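Local coordinates for protein NADH dehydrogenase, putative (Plasmodium falciparum, PDB 5JWC) that probably oxidises NADH by way of its bound FAD and passes the electrons to ubiquinone, as a type II NADH dehydrogenase of the malaria parasite, at residues A[204-209]-A[461-466]; A[243-248]-A[477-482]; A[469-474]-A[485-490]. All coordinates share one frame; numbering follows the deposited sequence.

Interaction 1. Residues A[204-209]-A[461-466]; sequences TAEFAD and LAYIGN. With 4W0 (5-fluoro-3-methyl-2-{4-[4-(trifluoromethoxy)benzyl]phenyl}quinolin-4(1H)-one), chain M.
Tyr463 reaches from strand 460-465 to the side of helix 198-218, where its side chain and that of Asp209 come from opposite directions: the hydroxyl OH donates to OD2, which lies at the edge of the phenol ring, in its plane, while the carboxylate is turned 70° from the ring. The modelled OH to OD2 separation of 2.4 Å is very short, and its exact value is doubtful. A first torsion of 180° brings the tyrosine ring up beside the helix, where OH meets Asp209. The other carboxylate oxygen, OD1, takes the backbone N of Asn466 through its syn lone pair at 2.9 Å, with an N-H...O angle of 164°. One carboxylate thereby ties both the tyrosine and the backbone at Asn466 to the helix. Tyr463 OH also receives a hydrogen bond from the backbone N of His467.

Between the two backbones stands Ala205, whose small CB lies 3.4 Å from Gly465 N. A methyl on one side and a glycine on the other let the CA atoms of Ala205 and Gly465 come within 4.4 Å. Gly465 N also sits over one face of the Tyr463 ring, toward its rim; over the opposite face lies the quinolone inhibitor RYL-552, its C2 atom 3.5 Å above the plane at the ring centre. Glu206 approaches the same ring obliquely, OE1 being 3.6 Å from Tyr463 CD2, while its OE2 is held by the hydroxyls of Ser74 and Thr76.

The ring thus lies between the Gly465 backbone and the inhibitor, with its hydroxyl both donating and accepting. This polar rim beside a flat aromatic surface suits a pocket for a heteroaromatic head group and is consistent with binding a quinone-like ligand.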
loop_
_atom_site.group_PDB
_atom_site.type_symbol
_atom_site.label_atom_id
_atom_site.label_comp_id
_atom_site.label_asym_id
_atom_site.label_seq_id
_atom_site.Cartn_x
_atom_site.Cartn_y
_atom_site.Cartn_z
ATOM N N THR A 204 -7.112 12.904 -15.275
ATOM C CA THR A 204 -6.372 13.190 -16.501
ATOM C C THR A 204 -5.183 14.124 -16.213
ATOM O O THR A 204 -4.070 13.881 -16.669
ATOM C CB THR A 204 -7.316 13.814 -17.585
ATOM O OG1 THR A 204 -8.393 12.908 -17.866
ATOM C CG2 THR A 204 -6.561 14.096 -18.880
ATOM N N ALA A 205 -5.426 15.188 -15.454
ATOM C CA ALA A 205 -4.392 16.174 -15.130
ATOM C C ALA A 205 -3.235 15.539 -14.341
ATOM O O ALA A 205 -2.067 15.833 -14.578
ATOM C CB ALA A 205 -5.010 17.346 -14.324
ATOM N N GLU A 206 -3.583 14.681 -13.387
ATOM C CA GLU A 206 -2.587 14.033 -12.535
ATOM C C GLU A 206 -1.693 13.091 -13.326
ATOM O O GLU A 206 -0.478 13.088 -13.138
ATOM C CB GLU A 206 -3.286 13.272 -11.406
ATOM C CG GLU A 206 -3.769 14.190 -10.279
ATOM C CD GLU A 206 -2.604 14.787 -9.501
ATOM O OE1 GLU A 206 -2.797 15.832 -8.845
ATOM O OE2 GLU A 206 -1.495 14.197 -9.536
ATOM N N PHE A 207 -2.298 12.288 -14.195
ATOM C CA PHE A 207 -1.522 11.465 -15.111
ATOM C C PHE A 207 -0.670 12.290 -16.067
ATOM O O PHE A 207 0.469 11.913 -16.336
ATOM C CB PHE A 207 -2.429 10.521 -15.893
ATOM C CG PHE A 207 -2.661 9.228 -15.175
ATOM C CD1 PHE A 207 -1.589 8.401 -14.877
ATOM C CD2 PHE A 207 -3.928 8.868 -14.737
ATOM C CE1 PHE A 207 -1.781 7.198 -14.186
ATOM C CE2 PHE A 207 -4.130 7.688 -14.060
ATOM C CZ PHE A 207 -3.055 6.841 -13.783
ATOM N N ALA A 208 -1.199 13.412 -16.562
ATOM C CA ALA A 208 -0.415 14.252 -17.469
ATOM C C ALA A 208 0.833 14.765 -16.766
ATOM O O ALA A 208 1.918 14.758 -17.355
ATOM C CB ALA A 208 -1.257 15.430 -18.012
ATOM N N ASP A 209 0.689 15.196 -15.512
ATOM C CA ASP A 209 1.839 15.657 -14.732
ATOM C C ASP A 209 2.846 14.523 -14.494
ATOM O O ASP A 209 4.049 14.689 -14.703
ATOM C CB ASP A 209 1.413 16.218 -13.382
ATOM C CG ASP A 209 0.655 17.545 -13.488
ATOM O OD1 ASP A 209 0.599 18.164 -14.578
ATOM O OD2 ASP A 209 0.113 17.964 -12.445
ATOM N N LEU A 461 -13.530 23.287 -6.292
ATOM C CA LEU A 461 -12.129 23.413 -6.634
ATOM C C LEU A 461 -11.752 22.279 -7.564
ATOM O O LEU A 461 -12.223 21.156 -7.389
ATOM C CB LEU A 461 -11.250 23.305 -5.375
ATOM C CG LEU A 461 -10.490 24.522 -4.905
ATOM C CD1 LEU A 461 -11.577 25.431 -4.330
ATOM C CD2 LEU A 461 -9.502 24.152 -3.825
ATOM N N ALA A 462 -10.852 22.542 -8.503
ATOM C CA ALA A 462 -10.327 21.459 -9.329
ATOM C C ALA A 462 -8.881 21.698 -9.742
ATOM O O ALA A 462 -8.507 22.815 -10.104
ATOM C CB ALA A 462 -11.204 21.263 -10.563
ATOM N N TYR A 463 -8.060 20.651 -9.680
ATOM C CA TYR A 463 -6.703 20.708 -10.213
ATOM C C TYR A 463 -6.708 20.284 -11.682
ATOM O O TYR A 463 -7.252 19.226 -12.024
ATOM C CB TYR A 463 -5.744 19.824 -9.407
ATOM C CG TYR A 463 -4.342 19.882 -9.973
ATOM C CD1 TYR A 463 -3.574 21.035 -9.845
ATOM C CD2 TYR A 463 -3.799 18.805 -10.661
ATOM C CE1 TYR A 463 -2.296 21.112 -10.374
ATOM C CE2 TYR A 463 -2.516 18.874 -11.210
ATOM C CZ TYR A 463 -1.773 20.031 -11.055
ATOM O OH TYR A 463 -0.507 20.134 -11.578
ATOM N N ILE A 464 -6.135 21.105 -12.567
ATOM C CA ILE A 464 -6.266 20.828 -14.005
ATOM C C ILE A 464 -4.924 20.680 -14.738
ATOM O O ILE A 464 -4.867 20.715 -15.978
ATOM C CB ILE A 464 -7.129 21.918 -14.726
ATOM C CG1 ILE A 464 -6.420 23.275 -14.756
ATOM C CG2 ILE A 464 -8.530 22.037 -14.077
ATOM C CD1 ILE A 464 -7.093 24.277 -15.688
ATOM N N GLY A 465 -3.853 20.486 -13.974
ATOM C CA GLY A 465 -2.572 20.131 -14.556
ATOM C C GLY A 465 -1.585 21.283 -14.627
ATOM O O GLY A 465 -1.970 22.456 -14.737
ATOM N N ASN A 466 -0.306 20.932 -14.560
ATOM C CA ASN A 466 0.785 21.889 -14.706
ATOM C C ASN A 466 0.653 23.081 -13.768
ATOM O O ASN A 466 0.753 24.231 -14.202
ATOM C CB ASN A 466 0.876 22.378 -16.158
ATOM C CG ASN A 466 2.184 23.118 -16.443
ATOM O OD1 ASN A 466 3.231 22.770 -15.898
ATOM N ND2 ASN A 466 2.117 24.151 -17.273
HETATM C C1 4W0 M . -2.737 18.644 -6.789
HETATM C C2 4W0 M . -1.712 18.336 -7.699
HETATM C C3 4W0 M . -0.572 19.154 -7.782
HETATM C C4 4W0 M . -0.439 20.290 -6.964
HETATM C C5 4W0 M . -1.459 20.596 -6.053
HETATM C C6 4W0 M . -2.598 19.785 -5.959
HETATM O O1 4W0 M . 5.980 19.986 -18.104
HETATM C C7 4W0 M . 0.789 21.156 -7.061
HETATM C C8 4W0 M . 1.832 20.830 -8.019
HETATM C C9 4W0 M . 1.678 19.632 -8.874
HETATM C C10 4W0 M . 2.668 19.196 -9.931
HETATM C C11 4W0 M . 2.939 20.023 -11.023
HETATM C C12 4W0 M . 3.810 19.620 -12.029
HETATM C C13 4W0 M . 4.371 18.367 -11.926
HETATM C C14 4W0 M . 4.086 17.537 -10.877
HETATM C C15 4W0 M . 3.224 17.935 -9.878
HETATM O O2 4W0 M . 0.914 22.130 -6.351
HETATM N N 4W0 M . 0.496 18.819 -8.759
HETATM C C16 4W0 M . 5.330 17.780 -12.919
HETATM C C17 4W0 M . 5.453 18.379 -14.293
HETATM C C18 4W0 M . 4.342 18.539 -15.109
HETATM C C19 4W0 M . 4.515 19.084 -16.380
HETATM C C20 4W0 M . 5.797 19.427 -16.823
HETATM C C21 4W0 M . 6.906 19.252 -16.003
HETATM C C22 4W0 M . 6.730 18.719 -14.740
HETATM C C23 4W0 M . 3.056 21.713 -8.099
HETATM F F1 4W0 M . -1.336 21.669 -5.269
HETATM C C24 4W0 M . 5.819 21.381 -18.195
HETATM F F2 4W0 M . 4.544 21.672 -17.922
HETATM F F3 4W0 M . 6.104 21.783 -19.445
HETATM F F4 4W0 M . 6.637 21.971 -17.311
#

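Interaction 2. Residues A[243-248]-A[477-482]; sequences QNISDF and ELKGGR
Phe248 lays its ring obliquely against the peptide joining Lys479 to Gly480, with CE2 3.5 Å from Lys479 O and 3.7 Å from Gly480 N. The side chain leaves CA with CG opposite the backbone N (chi1 175°), which carries the ring off the helix to the end of the strand. Gly480, at a positive phi of 75°, has no side chain, and this absence is what lets the ring lie so close to the backbone.

One turn earlier, Ile245 and Lys479 pass each other at a slant: CG1 of the isoleucine lies 4.0 Å from CG of the lysine. The methyl CD1 of Ile245 reaches on to Leu478 O, also at 4.0 Å. Lysine suits this margin because its methylene chain packs while its amine can reach solvent; further out, its CD comes within 4.1 Å of Asn244 CB. No hydrogen bond links the two segments. Glu477 instead gives OE1 to the hydroxyl of Thr242, just before the helix, and Thr242 OG1 also accepts the backbone N of Ile245.

The first turns of helix 243-255 run nearly along the edge strand 476-479, the axes of the short segments lying 12° from parallel. Ile245 and Phe248 also touch Val470 of the middle strand, 468-473, whereas Leu478 points away from this helix and packs on Phe487 of helix 484-495.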
loop_
_atom_site.group_PDB
_atom_site.type_symbol
_atom_site.label_atom_id
_atom_site.label_comp_id
_atom_site.label_asym_id
_atom_site.label_seq_id
_atom_site.Cartn_x
_atom_site.Cartn_y
_atom_site.Cartn_z
ATOM N N GLN A 243 -18.177 29.129 -17.533
ATOM C CA GLN A 243 -17.762 28.949 -18.909
ATOM C C GLN A 243 -16.302 29.327 -19.084
ATOM O O GLN A 243 -15.574 28.666 -19.819
ATOM C CB GLN A 243 -18.666 29.764 -19.850
ATOM C CG GLN A 243 -18.363 29.565 -21.338
ATOM C CD GLN A 243 -18.514 28.108 -21.786
ATOM O OE1 GLN A 243 -19.542 27.468 -21.546
ATOM N NE2 GLN A 243 -17.475 27.576 -22.422
ATOM N N ASN A 244 -15.857 30.371 -18.397
ATOM C CA ASN A 244 -14.452 30.760 -18.461
ATOM C C ASN A 244 -13.536 29.667 -17.889
ATOM O O ASN A 244 -12.436 29.433 -18.408
ATOM C CB ASN A 244 -14.213 32.082 -17.718
ATOM C CG ASN A 244 -14.539 33.296 -18.573
ATOM O OD1 ASN A 244 -14.467 33.238 -19.796
ATOM N ND2 ASN A 244 -14.882 34.403 -17.932
ATOM N N ILE A 245 -13.979 29.011 -16.813
ATOM C CA ILE A 245 -13.197 27.909 -16.249
ATOM C C ILE A 245 -13.153 26.728 -17.222
ATOM O O ILE A 245 -12.086 26.147 -17.452
ATOM C CB ILE A 245 -13.736 27.475 -14.863
ATOM C CG1 ILE A 245 -13.250 28.483 -13.813
ATOM C CG2 ILE A 245 -13.241 26.045 -14.492
ATOM C CD1 ILE A 245 -13.855 28.323 -12.450
ATOM N N SER A 246 -14.293 26.382 -17.813
ATOM C CA SER A 246 -14.328 25.319 -18.824
ATOM C C SER A 246 -13.390 25.592 -20.004
ATOM O O SER A 246 -12.657 24.699 -20.444
ATOM C CB SER A 246 -15.752 25.120 -19.347
ATOM O OG SER A 246 -16.599 24.681 -18.311
ATOM N N ASP A 247 -13.383 26.822 -20.506
ATOM C CA ASP A 247 -12.515 27.150 -21.645
ATOM C C ASP A 247 -11.046 27.093 -21.240
ATOM O O ASP A 247 -10.204 26.617 -21.995
ATOM C CB ASP A 247 -12.809 28.541 -22.217
ATOM C CG ASP A 247 -14.228 28.699 -22.708
ATOM O OD1 ASP A 247 -14.854 27.699 -23.109
ATOM O OD2 ASP A 247 -14.710 29.855 -22.709
ATOM N N PHE A 248 -10.732 27.636 -20.069
ATOM C CA PHE A 248 -9.357 27.618 -19.570
ATOM C C PHE A 248 -8.855 26.184 -19.355
ATOM O O PHE A 248 -7.692 25.874 -19.645
ATOM C CB PHE A 248 -9.241 28.416 -18.271
ATOM C CG PHE A 248 -7.883 28.355 -17.642
ATOM C CD1 PHE A 248 -6.758 28.745 -18.349
ATOM C CD2 PHE A 248 -7.730 27.915 -16.337
ATOM C CE1 PHE A 248 -5.504 28.688 -17.762
ATOM C CE2 PHE A 248 -6.491 27.863 -15.747
ATOM C CZ PHE A 248 -5.372 28.241 -16.457
ATOM N N GLU A 477 -13.926 33.718 -8.825
ATOM C CA GLU A 477 -13.442 32.609 -9.654
ATOM C C GLU A 477 -11.920 32.645 -9.692
ATOM O O GLU A 477 -11.312 33.715 -9.827
ATOM C CB GLU A 477 -13.949 32.647 -11.097
ATOM C CG GLU A 477 -15.452 32.741 -11.285
ATOM C CD GLU A 477 -15.810 32.864 -12.757
ATOM O OE1 GLU A 477 -15.097 32.236 -13.592
ATOM O OE2 GLU A 477 -16.788 33.586 -13.072
ATOM N N LEU A 478 -11.319 31.469 -9.565
ATOM C CA LEU A 478 -9.880 31.311 -9.695
ATOM C C LEU A 478 -9.580 30.570 -10.995
ATOM O O LEU A 478 -10.212 29.549 -11.317
ATOM C CB LEU A 478 -9.323 30.580 -8.474
ATOM C CG LEU A 478 -7.850 30.205 -8.446
ATOM C CD1 LEU A 478 -6.963 31.445 -8.523
ATOM C CD2 LEU A 478 -7.556 29.428 -7.172
ATOM N N LYS A 479 -8.637 31.097 -11.769
ATOM C CA LYS A 479 -8.328 30.483 -13.054
ATOM C C LYS A 479 -6.826 30.300 -13.240
ATOM O O LYS A 479 -6.205 30.939 -14.086
ATOM C CB LYS A 479 -8.931 31.305 -14.204
ATOM C CG LYS A 479 -10.469 31.362 -14.165
ATOM C CD LYS A 479 -11.047 32.442 -15.088
ATOM C CE LYS A 479 -10.634 33.824 -14.647
ATOM N NZ LYS A 479 -11.154 34.846 -15.591
ATOM N N GLY A 480 -6.246 29.417 -12.433
ATOM C CA GLY A 480 -4.826 29.130 -12.526
ATOM C C GLY A 480 -3.941 30.221 -11.953
ATOM O O GLY A 480 -4.381 31.015 -11.136
ATOM N N GLY A 481 -2.683 30.250 -12.381
ATOM C CA GLY A 481 -1.729 31.210 -11.855
ATOM C C GLY A 481 -0.839 30.624 -10.778
ATOM O O GLY A 481 -1.165 29.590 -10.190
ATOM N N ARG A 482 0.261 31.323 -10.500
ATOM C CA ARG A 482 1.308 30.872 -9.586
ATOM C C ARG A 482 0.814 30.521 -8.185
ATOM O O ARG A 482 1.343 29.625 -7.541
ATOM C CB ARG A 482 2.393 31.949 -9.484
ATOM C CG ARG A 482 3.571 31.574 -8.599
ATOM C CD ARG A 482 4.603 32.696 -8.567
ATOM N NE ARG A 482 5.138 32.943 -9.906
ATOM C CZ ARG A 482 6.156 32.288 -10.458
ATOM N NH1 ARG A 482 6.768 31.317 -9.800
ATOM N NH2 ARG A 482 6.548 32.591 -11.686
#

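Interaction 3. Residues A[469-474]-A[485-490]; sequences VVADLP and STFWKV. With 4W0 (5-fluoro-3-methyl-2-{4-[4-(trifluoromethoxy)benzyl]phenyl}quinolin-4(1H)-one), chain M.
Val469 and Trp488 form the inner end of this contact, their side chains crossing at about a right angle. The valine methyl CG2 rests 3.7 Å from Trp488 CB and 3.9 Å from Ser485 CA, and its other methyl, CG1, lies near the indole CD1. Further along the strand, Phe487 takes the outer positions: its CZ meets Leu473 CD1 at 3.7 Å, and its CE2 lies 4.1 Å from Ala471 CB. Leu473 and Phe487 come from opposite directions, and Ala471, with only a methyl, leaves the ring close to the strand, its approach to both residues oblique. All of this is apolar packing.

The strand is the middle one of a three-stranded antiparallel meander, 460-465, 468-473 and 476-479. Helix 484-495, which follows strand 476-479, lies across one face of that sheet, the axes of the short segments 469-473 and 485-490 being 61° apart. Val469, Ala471 and Leu473, every second residue, direct their side chains to that helix, while Val470 faces helix 243-255. The hydroxyl of Ser484, just ahead of the helix segment, is hydrogen-bonded to Val469 N.

Trp488, its CG placed anti to the backbone N (chi1 -176°), turns one indole face to the inhibitor RYL-552, whose C6 lies over that face toward the rim, 3.4 Å from Trp488 CZ3. Ser485 CB approaches the quinolone oxygen O2 at 3.3 Å. Beyond them, Lys489 runs extended past the fluorine F1 and makes a cation-pi contact with Phe509.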
loop_
_atom_site.group_PDB
_atom_site.type_symbol
_atom_site.label_atom_id
_atom_site.label_comp_id
_atom_site.label_asym_id
_atom_site.label_seq_id
_atom_site.Cartn_x
_atom_site.Cartn_y
_atom_site.Cartn_z
ATOM N N VAL A 469 -4.738 25.426 -10.803
ATOM C CA VAL A 469 -5.943 25.133 -10.055
ATOM C C VAL A 469 -7.036 26.135 -10.436
ATOM O O VAL A 469 -6.770 27.331 -10.570
ATOM C CB VAL A 469 -5.693 25.194 -8.537
ATOM C CG1 VAL A 469 -7.021 25.247 -7.767
ATOM C CG2 VAL A 469 -4.838 23.982 -8.075
ATOM N N VAL A 470 -8.251 25.639 -10.644
ATOM C CA VAL A 470 -9.400 26.514 -10.843
ATOM C C VAL A 470 -10.358 26.380 -9.666
ATOM O O VAL A 470 -10.405 25.338 -8.999
ATOM C CB VAL A 470 -10.142 26.211 -12.145
ATOM C CG1 VAL A 470 -9.216 26.431 -13.337
ATOM C CG2 VAL A 470 -10.682 24.771 -12.129
ATOM N N ALA A 471 -11.103 27.444 -9.395
ATOM C CA ALA A 471 -12.076 27.403 -8.313
ATOM C C ALA A 471 -13.276 28.268 -8.661
ATOM O O ALA A 471 -13.128 29.393 -9.143
ATOM C CB ALA A 471 -11.456 27.855 -7.015
ATOM N N ASP A 472 -14.456 27.710 -8.427
ATOM C CA ASP A 472 -15.728 28.380 -8.649
ATOM C C ASP A 472 -16.353 28.554 -7.273
ATOM O O ASP A 472 -16.892 27.603 -6.720
ATOM C CB ASP A 472 -16.603 27.540 -9.587
ATOM C CG ASP A 472 -17.986 28.131 -9.818
ATOM O OD1 ASP A 472 -18.840 27.409 -10.389
ATOM O OD2 ASP A 472 -18.236 29.287 -9.421
ATOM N N LEU A 473 -16.222 29.751 -6.700
ATOM C CA LEU A 473 -16.647 30.010 -5.327
ATOM C C LEU A 473 -17.763 31.051 -5.285
ATOM O O LEU A 473 -18.016 31.722 -6.285
ATOM C CB LEU A 473 -15.458 30.484 -4.495
ATOM C CG LEU A 473 -14.258 29.536 -4.519
ATOM C CD1 LEU A 473 -13.056 30.224 -3.932
ATOM C CD2 LEU A 473 -14.561 28.251 -3.739
ATOM N N PRO A 474 -18.455 31.171 -4.134
ATOM C CA PRO A 474 -19.317 32.346 -4.012
ATOM C C PRO A 474 -18.445 33.595 -4.110
ATOM O O PRO A 474 -17.468 33.701 -3.359
ATOM C CB PRO A 474 -19.931 32.206 -2.607
ATOM C CG PRO A 474 -19.807 30.744 -2.275
ATOM C CD PRO A 474 -18.518 30.312 -2.938
ATOM N N SER A 485 -2.195 26.910 -6.840
ATOM C CA SER A 485 -1.865 25.659 -6.158
ATOM C C SER A 485 -1.718 25.877 -4.656
ATOM O O SER A 485 -2.004 24.973 -3.876
ATOM C CB SER A 485 -0.585 25.031 -6.735
ATOM O OG SER A 485 0.560 25.792 -6.379
ATOM N N THR A 486 -1.278 27.071 -4.247
ATOM C CA THR A 486 -1.151 27.392 -2.821
ATOM C C THR A 486 -2.527 27.475 -2.188
ATOM O O THR A 486 -2.751 27.025 -1.055
ATOM C CB THR A 486 -0.394 28.729 -2.583
ATOM O OG1 THR A 486 0.875 28.690 -3.247
ATOM C CG2 THR A 486 -0.160 28.948 -1.099
ATOM N N PHE A 487 -3.450 28.067 -2.929
ATOM C CA PHE A 487 -4.833 28.181 -2.497
ATOM C C PHE A 487 -5.461 26.813 -2.269
ATOM O O PHE A 487 -6.144 26.577 -1.266
ATOM C CB PHE A 487 -5.642 28.948 -3.537
ATOM C CG PHE A 487 -7.085 29.062 -3.190
ATOM C CD1 PHE A 487 -7.489 29.924 -2.193
ATOM C CD2 PHE A 487 -8.035 28.303 -3.851
ATOM C CE1 PHE A 487 -8.813 30.041 -1.854
ATOM C CE2 PHE A 487 -9.369 28.426 -3.527
ATOM C CZ PHE A 487 -9.758 29.293 -2.524
ATOM N N TRP A 488 -5.224 25.917 -3.215
ATOM C CA TRP A 488 -5.735 24.554 -3.132
ATOM C C TRP A 488 -5.252 23.888 -1.821
ATOM O O TRP A 488 -6.042 23.308 -1.086
ATOM C CB TRP A 488 -5.279 23.788 -4.366
ATOM C CG TRP A 488 -5.768 22.398 -4.539
ATOM C CD1 TRP A 488 -6.813 21.990 -5.312
ATOM C CD2 TRP A 488 -5.187 21.210 -3.980
ATOM N NE1 TRP A 488 -6.931 20.621 -5.259
ATOM C CE2 TRP A 488 -5.946 20.114 -4.453
ATOM C CE3 TRP A 488 -4.110 20.960 -3.126
ATOM C CZ2 TRP A 488 -5.661 18.791 -4.097
ATOM C CZ3 TRP A 488 -3.818 19.639 -2.777
ATOM C CH2 TRP A 488 -4.594 18.574 -3.264
ATOM N N LYS A 489 -3.964 24.016 -1.513
ATOM C CA LYS A 489 -3.400 23.406 -0.295
ATOM C C LYS A 489 -3.992 23.998 0.991
ATOM O O LYS A 489 -4.336 23.273 1.932
ATOM C CB LYS A 489 -1.884 23.572 -0.297
ATOM C CG LYS A 489 -1.239 22.906 -1.503
ATOM C CD LYS A 489 0.269 22.902 -1.421
ATOM C CE LYS A 489 0.822 22.234 -2.677
ATOM N NZ LYS A 489 2.294 22.283 -2.733
ATOM N N VAL A 490 -4.114 25.319 1.024
ATOM C CA VAL A 490 -4.716 26.003 2.162
ATOM C C VAL A 490 -6.143 25.522 2.382
ATOM O O VAL A 490 -6.565 25.300 3.526
ATOM C CB VAL A 490 -4.715 27.541 1.978
ATOM C CG1 VAL A 490 -5.603 28.203 3.013
ATOM C CG2 VAL A 490 -3.296 28.074 2.087
HETATM C C1 4W0 M . -2.737 18.644 -6.789
HETATM C C2 4W0 M . -1.712 18.336 -7.699
HETATM C C3 4W0 M . -0.572 19.154 -7.782
HETATM C C4 4W0 M . -0.439 20.290 -6.964
HETATM C C5 4W0 M . -1.459 20.596 -6.053
HETATM C C6 4W0 M . -2.598 19.785 -5.959
HETATM O O1 4W0 M . 5.980 19.986 -18.104
HETATM C C7 4W0 M . 0.789 21.156 -7.061
HETATM C C8 4W0 M . 1.832 20.830 -8.019
HETATM C C9 4W0 M . 1.678 19.632 -8.874
HETATM C C10 4W0 M . 2.668 19.196 -9.931
HETATM C C11 4W0 M . 2.939 20.023 -11.023
HETATM C C12 4W0 M . 3.810 19.620 -12.029
HETATM C C13 4W0 M . 4.371 18.367 -11.926
HETATM C C14 4W0 M . 4.086 17.537 -10.877
HETATM C C15 4W0 M . 3.224 17.935 -9.878
HETATM O O2 4W0 M . 0.914 22.130 -6.351
HETATM N N 4W0 M . 0.496 18.819 -8.759
HETATM C C16 4W0 M . 5.330 17.780 -12.919
HETATM C C17 4W0 M . 5.453 18.379 -14.293
HETATM C C18 4W0 M . 4.342 18.539 -15.109
HETATM C C19 4W0 M . 4.515 19.084 -16.380
HETATM C C20 4W0 M . 5.797 19.427 -16.823
HETATM C C21 4W0 M . 6.906 19.252 -16.003
HETATM C C22 4W0 M . 6.730 18.719 -14.740
HETATM C C23 4W0 M . 3.056 21.713 -8.099
HETATM F F1 4W0 M . -1.336 21.669 -5.269
HETATM C C24 4W0 M . 5.819 21.381 -18.195
HETATM F F2 4W0 M . 4.544 21.672 -17.922
HETATM F F3 4W0 M . 6.104 21.783 -19.445
HETATM F F4 4W0 M . 6.637 21.971 -17.311
#

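All three contacts are built on one small antiparallel sheet. Interactions 1 and 3 have centres 13 Å apart and share neighbouring strands, joined by a probable hydrogen bond from Ala462 N to Val470 O (2.9 Å). Interaction 2, its centre 10 Å from that of interaction 3, adds the third strand through Leu478 N to Ala471 O (2.8 Å). It meets interaction 1 where Ile464 CD1 touches Phe248 CE2 at 3.6 Å. Interactions 1 and 3 both line the pocket of the same quinolone, Tyr463 and Trp488 each offering a ring face; their side chains lie about 10 Å and 8 Å from the FAD. Interaction 2 packs a helix on the other side of the sheet.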